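Local coordinates for trypsin-resistant surface T6 protein (Streptococcus pyogenes serotype M6, PDB 4P0D) that probably forms the repeating backbone subunit of cell-wall-linked surface pili, built as an elongated row of Ig-like beta domains, at residues E58-T61 and I62-I66; S246-Y249 and D250-E253; T165-L168 and G169-L172; D36-I39 and N40-Y43; F432-I435 and D436-P439. The protein carries 1 engineered substitution. All blocks are in the same frame, centred on the assembly; numbering follows the deposited sequence.

Interaction 1: residues E58-T61 and I62-I66; sequences EITT and IANGI
Glu58 and Ile62, Ile59 and Ala63, Thr60 and Asn64, and Thr61 and Gly65 are successive i-to-i+4 pairs of the alpha helix 56-68, the helix packed against the strands of the N-terminal Ig-like domain. Backbone bonds come first. Ile62 N reaches Glu58 O at 3.0 Å, and Asn64 N meets Thr60 O at 2.9 Å with a nearly straight N-H angle of 168°. Among side chains, Thr60 and Asn64 lie one turn apart on the same flank, CG2 of Thr60 standing 4.0 Å from OD1 of Asn64. Their polar ends are taken by residues outside the helix: OG1 of Thr60 bonds OG1 of Thr184, and ND2 of Asn64 bonds Glu186 O, both from the Cna-B-like part of the chain, so this flank meets the next module. The apolar flank carries Ile59 and Ile62, which pack on Ile97 of strand 94-101. Thr61 turns its hydroxyl back to Gln57 O, and OE2 of Glu58 bonds OG1 of Thr50 in the preceding loop. In Ile62, chi1 of -66° puts CG1 beside the backbone N, and chi2 of 148° carries CD1 to 3.2 Å from Glu58 O, the oxygen that already receives the Ile62 amide.

Interaction 2: residues S246-Y249 and D250-E253; sequences SFIY and DSLE
Phe247 and Leu252 cross at about a right angle, five residues apart, with the leucine isopropyl end drawn up to the base of the phenylalanine. CD1 of Leu252 lies 4.1 Å from CB of Phe247, while CD2 comes to CD1 of the ring from an oblique direction. Both side chains face the interior, where Phe247 also packs on Val192 and Val194 and Leu252 on Ile233.

Tyr249 and Asp250 are likewise set crosswise, ring and carboxylate planes 67° apart. OD1 of Asp250 stands at the ring edge, 3.5 Å from CD2 of Tyr249, and is also held in a salt bridge by Lys190. Because CG of Tyr249 is anti to the backbone N (chi1 -179°), the ring projects from the turn, and its hydroxyl bonds Tyr183 N.

The chain here leaves strand 242-247 of the Cna-B-like domain through successive type I-like turns, a single coil of helical backbone without regular alpha bonding. Leu252 N bonds Tyr249 O at 3.1 Å, approaching from above the carbonyl plane, and a weak bond from Glu253 N to Asp250 O follows one residue later. The amide of Ser251 makes a weak bond of 2.8 Å to Ile248 O. A second bond to that carbonyl is less certain, since Ser251 was deposited in two conformers: in the one described here, OG of Ser251 lies 2.7 Å from Ile248 O, in the carbonyl plane on a lone pair.

Interaction 3: residues T165-L168 and G169-L172; sequences TTSL and GSVL
Ser167 and Ser170 close a type II beta turn, with Ser170 N bonded to Ser167 O at 3.0 Å and Leu168 and Gly169 at the corners. Gly169 has a positive phi of 86°, where a side chain would press against the carbonyl oxygen of Leu168, so the turn needs a residue without a side chain at this position. The two serines that flank the turn also meet through their hydroxyls, OG of Ser167 and OG of Ser170 being 2.8 Å apart, close enough for a hydrogen bond whose proton is not settled. Just outside this pair, Thr166 turns its hydroxyl across the mouth of the turn: with OG1 opposite the backbone N (chi1 -170°), it lies 3.2 Å from CB of Ser170. The same OG1 also touches CD2 of Leu172 at 3.6 Å, so serine and leucine share one threonine hydroxyl as a neighbour.

The turn joins the short strand 163-165 to strand 171-179 of the Cna-B-like domain. Inside, Thr166 and Leu172 both pack on Val265 of strand 258-265 and Val316 of strand 307-316. Outside, Leu168 lies on Phe432 of strand 431-434, and the backbone of Gly169 is hydrogen-bonded to both Val265 and Ser434. The corner is thereby wedged between the middle of the molecule and its C-terminal part.

Interaction 4: residues D36-I39 and N40-Y43; sequences DSFI and NFKY
The rings of Phe38 and Phe41 meet in a T-shaped, edge-to-face stack in which Phe38 supplies the edge and Phe41 the face. Atom CZ of Phe38 stands 4.0 Å above the plane of the Phe41 ring, over its centre. The planes are turned 67° against each other and the centroids are 5.4 Å apart. One face of the Phe38 ring is taken by the backbone of Asn40, whose N lies 3.9 Å above the ring plane and over its centre; the carbonyl oxygen of the same residue, Asn40 O, comes within 3.5 Å of CE1 of Phe38. This ring is carried forward along the strand because CG is anti to the backbone N (chi1 176°), whereas in Phe41 CG lies beside its N. Phe38 also meets the ring of Tyr118, and Phe41 packs on Val95 of strand 94-101.

Residues three apart on a regular strand would point to opposite faces. Here they share one because Ile39 and Asn40 form a classic beta bulge, both facing Val30 across the hairpin of strands 20-31 and 38-43 in the N-terminal Ig-like domain. The extra residue shifts the alternation by one, and the backbone of both bulge residues is hydrogen-bonded to Val30.

On the other side of the strand from the rings, the side chains of Ile39 and Asn40 pass each other at a slant, CG2 of Ile39 lying 3.9 Å from OD1 of Asn40. Thr126, in a loop, is touched by the side chains of both Asn40 and Phe41.

Interaction 5: residues F432-I435 and D436-P439; sequences FYSI and DSRP
Tyr433 and Pro439 meet across the ends of a bend that fits a type I beta turn from Ser434 to Ser437, by which the chain leaves strand 431-434, outermost of four antiparallel strands, whose end bonds Gly169. The proline ring lies over one face of the tyrosine in a CH-pi contact: CG of Pro439 is 3.8 Å from the centroid of the Tyr433 ring and only 10° off its normal. CD of Pro439 continues the overlap toward CG of Tyr433, while Ser437 O approaches CD2 of Tyr433 obliquely at 3.4 Å. Ser434 comes next, receiving the amide of Ser437 with two oxygens. Ser437 N bonds Ser434 O at 3.0 Å from well above the carbonyl plane, and makes a weak 3.3 Å bond to Ser434 OG, whose torsion, chi1 68°, brings it to that amide. Both serine hydroxyls are used outside the turn as well: OG of Ser437 bonds Val171 N, and OG of Ser434 weakly bonds Gly169 O. Ile435 is at the exposed corner, and its side chain touches Trp426. Its carbonyl takes part instead, Ile435 O accepting a weak bond from Arg438 N at 3.3 Å and touching CB of Arg438 at 3.5 Å.

How the interactions relate
The five contacts are strung along a rod-like chain, and only interactions 3 and 5 touch. Their centres are 9 Å apart, and Gly169 O lies 2.8 Å from Ser434 N, a probable hydrogen bond. Beside it, and next to the bond made by the Ser437 hydroxyl, Val171 CG2 packs 3.7 Å from Tyr433 CE2, so two turns far apart in sequence join the middle and C-terminal parts. Interactions 4 and 1 belong to the N-terminal domain, centres about 23 Å apart. Interaction 1 faces the next module, whose interaction 2 is centred about 22 Å away. The extremes, interactions 4 and 5, have centres about 78 Å apart. The calcium ion at Ser82 and Thr85 involves none of the five.

Interaction 1: residues E58-T61 and I62-I66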
loop_
_atom_site.group_PDB
_atom_site.type_symbol
_atom_site.label_atom_id
_atom_site.label_comp_id
_atom_site.label_asym_id
_atom_site.label_seq_id
_atom_site.Cartn_x
_atom_site.Cartn_y
_atom_site.Cartn_z
ATOM N N GLU A 58 1.866 -35.423 4.660
ATOM C CA GLU A 58 2.241 -36.274 3.535
ATOM C C GLU A 58 1.791 -35.705 2.204
ATOM O O GLU A 58 2.552 -35.721 1.244
ATOM C CB GLU A 58 1.637 -37.679 3.702
ATOM C CG GLU A 58 2.296 -38.489 4.809
ATOM C CD GLU A 58 1.561 -39.769 5.162
ATOM O OE1 GLU A 58 0.398 -39.964 4.712
ATOM O OE2 GLU A 58 2.165 -40.590 5.904
ATOM N N ILE A 59 0.551 -35.217 2.150
ATOM C CA ILE A 59 -0.033 -34.707 0.893
ATOM C C ILE A 59 0.732 -33.497 0.399
ATOM O O ILE A 59 1.149 -33.448 -0.763
ATOM C CB ILE A 59 -1.540 -34.374 1.025
ATOM C CG1 ILE A 59 -2.359 -35.663 1.186
ATOM C CG2 ILE A 59 -2.035 -33.632 -0.210
ATOM C CD1 ILE A 59 -3.773 -35.457 1.698
ATOM N N THR A 60 0.954 -32.536 1.289
ATOM C CA THR A 60 1.769 -31.367 0.952
ATOM C C THR A 60 3.213 -31.752 0.546
ATOM O O THR A 60 3.764 -31.216 -0.415
ATOM C CB THR A 60 1.786 -30.361 2.118
ATOM O OG1 THR A 60 0.463 -29.865 2.322
ATOM C CG2 THR A 60 2.712 -29.205 1.828
ATOM N N THR A 61 3.828 -32.663 1.288
ATOM C CA THR A 61 5.154 -33.189 0.931
ATOM C C THR A 61 5.235 -33.711 -0.510
ATOM O O THR A 61 6.188 -33.421 -1.231
ATOM C CB THR A 61 5.566 -34.274 1.934
ATOM O OG1 THR A 61 5.600 -33.682 3.234
ATOM C CG2 THR A 61 6.957 -34.860 1.612
ATOM N N ILE A 62 4.221 -34.466 -0.934
ATOM C CA ILE A 62 4.185 -35.016 -2.289
ATOM C C ILE A 62 4.107 -33.883 -3.295
ATOM O O ILE A 62 4.820 -33.878 -4.299
ATOM C CB ILE A 62 2.978 -35.980 -2.471
ATOM C CG1 ILE A 62 3.159 -37.214 -1.588
ATOM C CG2 ILE A 62 2.821 -36.383 -3.930
ATOM C CD1 ILE A 62 1.887 -37.839 -1.060
ATOM N N ALA A 63 3.243 -32.911 -3.016
ATOM C CA ALA A 63 3.082 -31.744 -3.898
ATOM C C ALA A 63 4.395 -30.992 -4.037
ATOM O O ALA A 63 4.775 -30.595 -5.144
ATOM C CB ALA A 63 1.984 -30.814 -3.376
ATOM N N ASN A 64 5.088 -30.788 -2.917
ATOM C CA ASN A 64 6.428 -30.178 -2.955
ATOM C C ASN A 64 7.317 -30.929 -3.960
ATOM O O ASN A 64 7.971 -30.319 -4.807
ATOM C CB ASN A 64 7.075 -30.164 -1.559
ATOM C CG ASN A 64 6.340 -29.269 -0.569
ATOM O OD1 ASN A 64 5.537 -28.413 -0.952
ATOM N ND2 ASN A 64 6.593 -29.478 0.708
ATOM N N GLY A 65 7.297 -32.256 -3.887
ATOM C CA GLY A 65 8.155 -33.104 -4.723
ATOM C C GLY A 65 7.796 -33.029 -6.186
ATOM O O GLY A 65 8.665 -33.048 -7.051
ATOM N N ILE A 66 6.499 -32.939 -6.468
ATOM C CA ILE A 66 6.015 -32.787 -7.827
ATOM C C ILE A 66 6.520 -31.483 -8.423
ATOM O O ILE A 66 6.952 -31.435 -9.582
ATOM C CB ILE A 66 4.469 -32.841 -7.871
ATOM C CG1 ILE A 66 4.010 -34.272 -7.585
ATOM C CG2 ILE A 66 3.946 -32.362 -9.214
ATOM C CD1 ILE A 66 2.519 -34.480 -7.548
#

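Interaction 2: residues S246-Y249 and D250-E253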
loop_
_atom_site.group_PDB
_atom_site.type_symbol
_atom_site.label_atom_id
_atom_site.label_comp_id
_atom_site.label_asym_id
_atom_site.label_seq_id
_atom_site.Cartn_x
_atom_site.Cartn_y
_atom_site.Cartn_z
ATOM N N SER A 246 9.517 -8.466 5.893
ATOM C CA SER A 246 9.222 -9.863 5.642
ATOM C C SER A 246 8.944 -10.511 6.977
ATOM O O SER A 246 9.795 -10.470 7.867
ATOM C CB SER A 246 10.399 -10.559 4.933
ATOM O OG SER A 246 10.121 -11.935 4.713
ATOM N N PHE A 247 7.766 -11.112 7.126
ATOM C CA PHE A 247 7.449 -11.835 8.362
ATOM C C PHE A 247 7.764 -13.320 8.241
ATOM O O PHE A 247 7.891 -13.857 7.140
ATOM C CB PHE A 247 5.977 -11.677 8.734
ATOM C CG PHE A 247 5.586 -10.277 9.139
ATOM C CD1 PHE A 247 5.839 -9.817 10.420
ATOM C CD2 PHE A 247 4.930 -9.442 8.245
ATOM C CE1 PHE A 247 5.466 -8.545 10.804
ATOM C CE2 PHE A 247 4.548 -8.165 8.622
ATOM C CZ PHE A 247 4.828 -7.711 9.893
ATOM N N ILE A 248 7.891 -13.965 9.396
ATOM C CA ILE A 248 8.148 -15.388 9.494
ATOM C C ILE A 248 6.830 -16.085 9.805
ATOM O O ILE A 248 6.376 -16.107 10.964
ATOM C CB ILE A 248 9.199 -15.668 10.596
ATOM C CG1 ILE A 248 10.446 -14.815 10.326
ATOM C CG2 ILE A 248 9.503 -17.166 10.682
ATOM C CD1 ILE A 248 11.519 -14.927 11.398
ATOM N N TYR A 249 6.219 -16.660 8.763
ATOM C CA TYR A 249 4.831 -17.179 8.842
ATOM C C TYR A 249 4.532 -17.977 10.097
ATOM O O TYR A 249 3.547 -17.710 10.806
ATOM C CB TYR A 249 4.487 -18.037 7.619
ATOM C CG TYR A 249 3.068 -18.565 7.628
ATOM C CD1 TYR A 249 2.011 -17.777 7.176
ATOM C CD2 TYR A 249 2.780 -19.859 8.064
ATOM C CE1 TYR A 249 0.726 -18.242 7.178
ATOM C CE2 TYR A 249 1.484 -20.347 8.072
ATOM C CZ TYR A 249 0.462 -19.535 7.619
ATOM O OH TYR A 249 -0.831 -19.989 7.581
ATOM N N ASP A 250 5.380 -18.964 10.363
ATOM C CA ASP A 250 5.167 -19.867 11.488
ATOM C C ASP A 250 5.143 -19.112 12.829
ATOM O O ASP A 250 4.323 -19.443 13.698
ATOM C CB ASP A 250 6.195 -21.007 11.481
ATOM C CG ASP A 250 5.985 -21.982 10.321
ATOM O OD1 ASP A 250 4.858 -22.077 9.806
ATOM O OD2 ASP A 250 6.947 -22.665 9.919
ATOM N N SER A 251 5.988 -18.084 12.973
ATOM C CA SER A 251 6.070 -17.306 14.221
ATOM C C SER A 251 4.829 -16.453 14.522
ATOM O O SER A 251 4.666 -15.963 15.640
ATOM C CB SER A 251 7.295 -16.382 14.196
ATOM O OG SER A 251 7.036 -15.211 13.427
ATOM N N LEU A 252 3.974 -16.252 13.522
ATOM C CA LEU A 252 2.783 -15.407 13.689
ATOM C C LEU A 252 1.627 -16.098 14.403
ATOM O O LEU A 252 0.711 -15.424 14.897
ATOM C CB LEU A 252 2.317 -14.845 12.349
ATOM C CG LEU A 252 3.319 -13.987 11.570
ATOM C CD1 LEU A 252 2.672 -13.416 10.312
ATOM C CD2 LEU A 252 3.896 -12.867 12.428
ATOM N N GLU A 253 1.659 -17.433 14.487
ATOM C CA GLU A 253 0.590 -18.188 15.159
ATOM C C GLU A 253 -0.789 -17.816 14.590
ATOM O O GLU A 253 -1.744 -17.651 15.336
ATOM C CB GLU A 253 0.616 -17.949 16.686
ATOM C CG GLU A 253 1.884 -18.398 17.382
ATOM C CD GLU A 253 2.051 -17.836 18.778
ATOM O OE1 GLU A 253 1.078 -17.349 19.412
ATOM O OE2 GLU A 253 3.194 -17.884 19.255
#

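Interaction 3: residues T165-L168 and G169-L172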
loop_
_atom_site.group_PDB
_atom_site.type_symbol
_atom_site.label_atom_id
_atom_site.label_comp_id
_atom_site.label_asym_id
_atom_site.label_seq_id
_atom_site.Cartn_x
_atom_site.Cartn_y
_atom_site.Cartn_z
ATOM N N THR A 165 -7.096 15.818 2.928
ATOM C CA THR A 165 -6.184 16.901 2.573
ATOM C C THR A 165 -5.165 17.183 3.686
ATOM O O THR A 165 -5.370 16.838 4.839
ATOM C CB THR A 165 -6.950 18.199 2.248
ATOM O OG1 THR A 165 -7.477 18.768 3.451
ATOM C CG2 THR A 165 -8.106 17.926 1.279
ATOM N N THR A 166 -4.073 17.831 3.325
ATOM C CA THR A 166 -3.010 18.117 4.275
ATOM C C THR A 166 -2.254 19.387 3.870
ATOM O O THR A 166 -2.584 20.038 2.858
ATOM C CB THR A 166 -2.044 16.914 4.357
ATOM O OG1 THR A 166 -1.140 17.089 5.457
ATOM C CG2 THR A 166 -1.277 16.778 3.082
ATOM N N SER A 167 -1.225 19.734 4.631
ATOM C CA SER A 167 -0.477 20.947 4.374
ATOM C C SER A 167 1.015 20.695 4.560
ATOM O O SER A 167 1.419 19.711 5.203
ATOM C CB SER A 167 -0.976 22.048 5.295
ATOM O OG SER A 167 -0.697 21.730 6.658
ATOM N N LEU A 168 1.831 21.572 3.983
ATOM C CA LEU A 168 3.298 21.503 4.140
ATOM C C LEU A 168 3.689 21.436 5.616
ATOM O O LEU A 168 3.210 22.224 6.437
ATOM C CB LEU A 168 3.966 22.717 3.489
ATOM C CG LEU A 168 5.475 22.863 3.704
ATOM C CD1 LEU A 168 6.210 21.750 2.972
ATOM C CD2 LEU A 168 5.925 24.217 3.199
ATOM N N GLY A 169 4.537 20.478 5.951
ATOM C CA GLY A 169 5.011 20.301 7.325
ATOM C C GLY A 169 4.109 19.462 8.208
ATOM O O GLY A 169 4.428 19.267 9.362
ATOM N N SER A 170 3.005 18.931 7.680
ATOM C CA SER A 170 2.117 18.069 8.472
ATOM C C SER A 170 2.631 16.627 8.573
ATOM O O SER A 170 3.088 16.054 7.589
ATOM C CB SER A 170 0.717 18.059 7.860
ATOM O OG SER A 170 0.135 19.352 7.867
ATOM N N VAL A 171 2.542 16.035 9.756
ATOM C CA VAL A 171 2.905 14.630 9.933
ATOM C C VAL A 171 1.649 13.771 9.762
ATOM O O VAL A 171 0.622 13.971 10.429
ATOM C CB VAL A 171 3.571 14.365 11.297
ATOM C CG1 VAL A 171 3.628 12.888 11.627
ATOM C CG2 VAL A 171 4.975 14.957 11.321
ATOM N N LEU A 172 1.743 12.816 8.849
ATOM C CA LEU A 172 0.630 11.912 8.554
ATOM C C LEU A 172 0.929 10.524 9.097
ATOM O O LEU A 172 2.077 10.044 8.986
ATOM C CB LEU A 172 0.408 11.854 7.042
ATOM C CG LEU A 172 0.091 13.192 6.366
ATOM C CD1 LEU A 172 -0.252 12.989 4.912
ATOM C CD2 LEU A 172 -1.067 13.887 7.041
#

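Interaction 4: residues D36-I39 and N40-Y43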
loop_
_atom_site.group_PDB
_atom_site.type_symbol
_atom_site.label_atom_id
_atom_site.label_comp_id
_atom_site.label_asym_id
_atom_site.label_seq_id
_atom_site.Cartn_x
_atom_site.Cartn_y
_atom_site.Cartn_z
ATOM N N ASP A 36 -8.688 -58.413 -15.368
ATOM C CA ASP A 36 -9.976 -58.761 -14.772
ATOM C C ASP A 36 -9.912 -58.833 -13.245
ATOM O O ASP A 36 -10.921 -59.093 -12.589
ATOM C CB ASP A 36 -10.452 -60.106 -15.332
ATOM C CG ASP A 36 -9.732 -61.294 -14.693
ATOM O OD1 ASP A 36 -8.491 -61.284 -14.640
ATOM O OD2 ASP A 36 -10.410 -62.221 -14.211
ATOM N N SER A 37 -8.727 -58.592 -12.689
ATOM C CA SER A 37 -8.522 -58.595 -11.253
ATOM C C SER A 37 -7.631 -57.417 -10.836
ATOM O O SER A 37 -6.625 -57.139 -11.485
ATOM C CB SER A 37 -7.859 -59.921 -10.840
ATOM O OG SER A 37 -7.866 -60.082 -9.434
ATOM N N PHE A 38 -8.008 -56.733 -9.761
ATOM C CA PHE A 38 -7.233 -55.618 -9.211
ATOM C C PHE A 38 -6.266 -56.106 -8.137
ATOM O O PHE A 38 -6.673 -56.734 -7.154
ATOM C CB PHE A 38 -8.158 -54.568 -8.575
ATOM C CG PHE A 38 -7.416 -53.437 -7.908
ATOM C CD1 PHE A 38 -6.747 -52.488 -8.669
ATOM C CD2 PHE A 38 -7.374 -53.328 -6.521
ATOM C CE1 PHE A 38 -6.055 -51.447 -8.064
ATOM C CE2 PHE A 38 -6.686 -52.285 -5.909
ATOM C CZ PHE A 38 -6.028 -51.340 -6.687
ATOM N N ILE A 39 -4.996 -55.754 -8.293
ATOM C CA ILE A 39 -3.945 -56.208 -7.385
ATOM C C ILE A 39 -3.670 -55.160 -6.292
ATOM O O ILE A 39 -3.985 -55.373 -5.116
ATOM C CB ILE A 39 -2.655 -56.535 -8.186
ATOM C CG1 ILE A 39 -2.990 -57.430 -9.397
ATOM C CG2 ILE A 39 -1.599 -57.191 -7.297
ATOM C CD1 ILE A 39 -1.774 -58.032 -10.085
ATOM N N ASN A 40 -3.096 -54.023 -6.693
ATOM C CA ASN A 40 -2.673 -52.988 -5.751
ATOM C C ASN A 40 -2.381 -51.683 -6.487
ATOM O O ASN A 40 -2.529 -51.596 -7.711
ATOM C CB ASN A 40 -1.417 -53.451 -4.981
ATOM C CG ASN A 40 -0.194 -53.587 -5.879
ATOM O OD1 ASN A 40 -0.298 -53.546 -7.099
ATOM N ND2 ASN A 40 0.982 -53.749 -5.269
ATOM N N PHE A 41 -1.948 -50.676 -5.732
ATOM C CA PHE A 41 -1.440 -49.438 -6.318
ATOM C C PHE A 41 0.064 -49.428 -6.402
ATOM O O PHE A 41 0.721 -49.750 -5.428
ATOM C CB PHE A 41 -1.866 -48.258 -5.468
ATOM C CG PHE A 41 -3.312 -47.963 -5.569
ATOM C CD1 PHE A 41 -3.840 -47.490 -6.761
ATOM C CD2 PHE A 41 -4.148 -48.159 -4.494
ATOM C CE1 PHE A 41 -5.194 -47.219 -6.867
ATOM C CE2 PHE A 41 -5.497 -47.889 -4.594
ATOM C CZ PHE A 41 -6.019 -47.418 -5.785
ATOM N N LYS A 42 0.592 -49.039 -7.560
ATOM C CA LYS A 42 2.003 -48.702 -7.696
ATOM C C LYS A 42 2.183 -47.181 -7.654
ATOM O O LYS A 42 1.669 -46.462 -8.510
ATOM C CB LYS A 42 2.573 -49.244 -9.005
ATOM C CG LYS A 42 4.011 -48.792 -9.256
ATOM C CD LYS A 42 4.722 -49.608 -10.328
ATOM C CE LYS A 42 4.532 -49.049 -11.731
ATOM N NZ LYS A 42 5.794 -49.102 -12.530
ATOM N N TYR A 43 2.941 -46.709 -6.674
ATOM C CA TYR A 43 3.136 -45.285 -6.450
ATOM C C TYR A 43 4.431 -44.810 -7.077
ATOM O O TYR A 43 5.403 -45.550 -7.116
ATOM C CB TYR A 43 3.159 -45.006 -4.953
ATOM C CG TYR A 43 1.829 -45.232 -4.297
ATOM C CD1 TYR A 43 0.784 -44.331 -4.491
ATOM C CD2 TYR A 43 1.602 -46.336 -3.486
ATOM C CE1 TYR A 43 -0.440 -44.523 -3.899
ATOM C CE2 TYR A 43 0.376 -46.536 -2.887
ATOM C CZ TYR A 43 -0.645 -45.622 -3.098
ATOM O OH TYR A 43 -1.887 -45.800 -2.502
#

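Interaction 5: residues F432-I435 and D436-P439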
loop_
_atom_site.group_PDB
_atom_site.type_symbol
_atom_site.label_atom_id
_atom_site.label_comp_id
_atom_site.label_asym_id
_atom_site.label_seq_id
_atom_site.Cartn_x
_atom_site.Cartn_y
_atom_site.Cartn_z
ATOM N N PHE A 432 11.284 20.165 7.574
ATOM C CA PHE A 432 10.319 21.141 8.078
ATOM C C PHE A 432 9.057 20.484 8.653
ATOM O O PHE A 432 8.416 19.637 8.005
ATOM C CB PHE A 432 9.897 22.140 6.997
ATOM C CG PHE A 432 8.865 23.133 7.470
ATOM C CD1 PHE A 432 9.228 24.181 8.299
ATOM C CD2 PHE A 432 7.536 23.006 7.112
ATOM C CE1 PHE A 432 8.288 25.088 8.752
ATOM C CE2 PHE A 432 6.583 23.914 7.562
ATOM C CZ PHE A 432 6.953 24.949 8.387
ATOM N N TYR A 433 8.689 20.921 9.859
ATOM C CA TYR A 433 7.457 20.511 10.512
ATOM C C TYR A 433 6.652 21.736 10.829
ATOM O O TYR A 433 7.195 22.732 11.305
ATOM C CB TYR A 433 7.750 19.821 11.846
ATOM C CG TYR A 433 8.483 18.528 11.688
ATOM C CD1 TYR A 433 9.856 18.513 11.478
ATOM C CD2 TYR A 433 7.806 17.323 11.726
ATOM C CE1 TYR A 433 10.538 17.328 11.307
ATOM C CE2 TYR A 433 8.479 16.127 11.582
ATOM C CZ TYR A 433 9.842 16.141 11.360
ATOM O OH TYR A 433 10.502 14.950 11.199
ATOM N N SER A 434 5.347 21.623 10.672
ATOM C CA SER A 434 4.437 22.690 11.032
ATOM C C SER A 434 4.363 22.798 12.555
ATOM O O SER A 434 4.788 21.899 13.283
ATOM C CB SER A 434 3.057 22.403 10.472
ATOM O OG SER A 434 2.483 21.280 11.117
ATOM N N ILE A 435 3.799 23.901 13.024
ATOM C CA ILE A 435 3.587 24.133 14.447
ATOM C C ILE A 435 2.804 22.978 15.066
ATOM O O ILE A 435 3.151 22.479 16.152
ATOM C CB ILE A 435 2.827 25.460 14.679
ATOM C CG1 ILE A 435 3.660 26.669 14.219
ATOM C CG2 ILE A 435 2.385 25.601 16.122
ATOM C CD1 ILE A 435 4.903 26.957 15.039
ATOM N N ASP A 436 1.749 22.547 14.384
ATOM C CA ASP A 436 0.898 21.478 14.914
ATOM C C ASP A 436 1.520 20.080 14.845
ATOM O O ASP A 436 1.010 19.152 15.454
ATOM C CB ASP A 436 -0.479 21.492 14.241
ATOM C CG ASP A 436 -1.323 22.690 14.663
ATOM O OD1 ASP A 436 -1.183 23.172 15.813
ATOM O OD2 ASP A 436 -2.127 23.150 13.826
ATOM N N SER A 437 2.611 19.937 14.100
ATOM C CA SER A 437 3.350 18.685 14.047
ATOM C C SER A 437 4.729 18.818 14.714
ATOM O O SER A 437 5.688 18.162 14.310
ATOM C CB SER A 437 3.486 18.222 12.600
ATOM O OG SER A 437 2.282 17.622 12.159
ATOM N N ARG A 438 4.821 19.658 15.744
ATOM C CA ARG A 438 6.078 19.835 16.484
ATOM C C ARG A 438 6.625 18.485 16.961
ATOM O O ARG A 438 5.945 17.794 17.735
ATOM C CB ARG A 438 5.847 20.761 17.680
ATOM C CG ARG A 438 7.108 21.045 18.477
ATOM C CD ARG A 438 6.785 21.861 19.703
ATOM N NE ARG A 438 7.979 22.332 20.405
ATOM C CZ ARG A 438 7.948 23.263 21.359
ATOM N NH1 ARG A 438 6.800 23.825 21.724
ATOM N NH2 ARG A 438 9.074 23.650 21.944
ATOM N N PRO A 439 7.820 18.084 16.465
ATOM C CA PRO A 439 8.357 16.781 16.806
ATOM C C PRO A 439 9.149 16.821 18.102
ATOM O O PRO A 439 9.441 17.900 18.632
ATOM C CB PRO A 439 9.290 16.475 15.624
ATOM C CG PRO A 439 9.829 17.819 15.250
ATOM C CD PRO A 439 8.704 18.791 15.503
#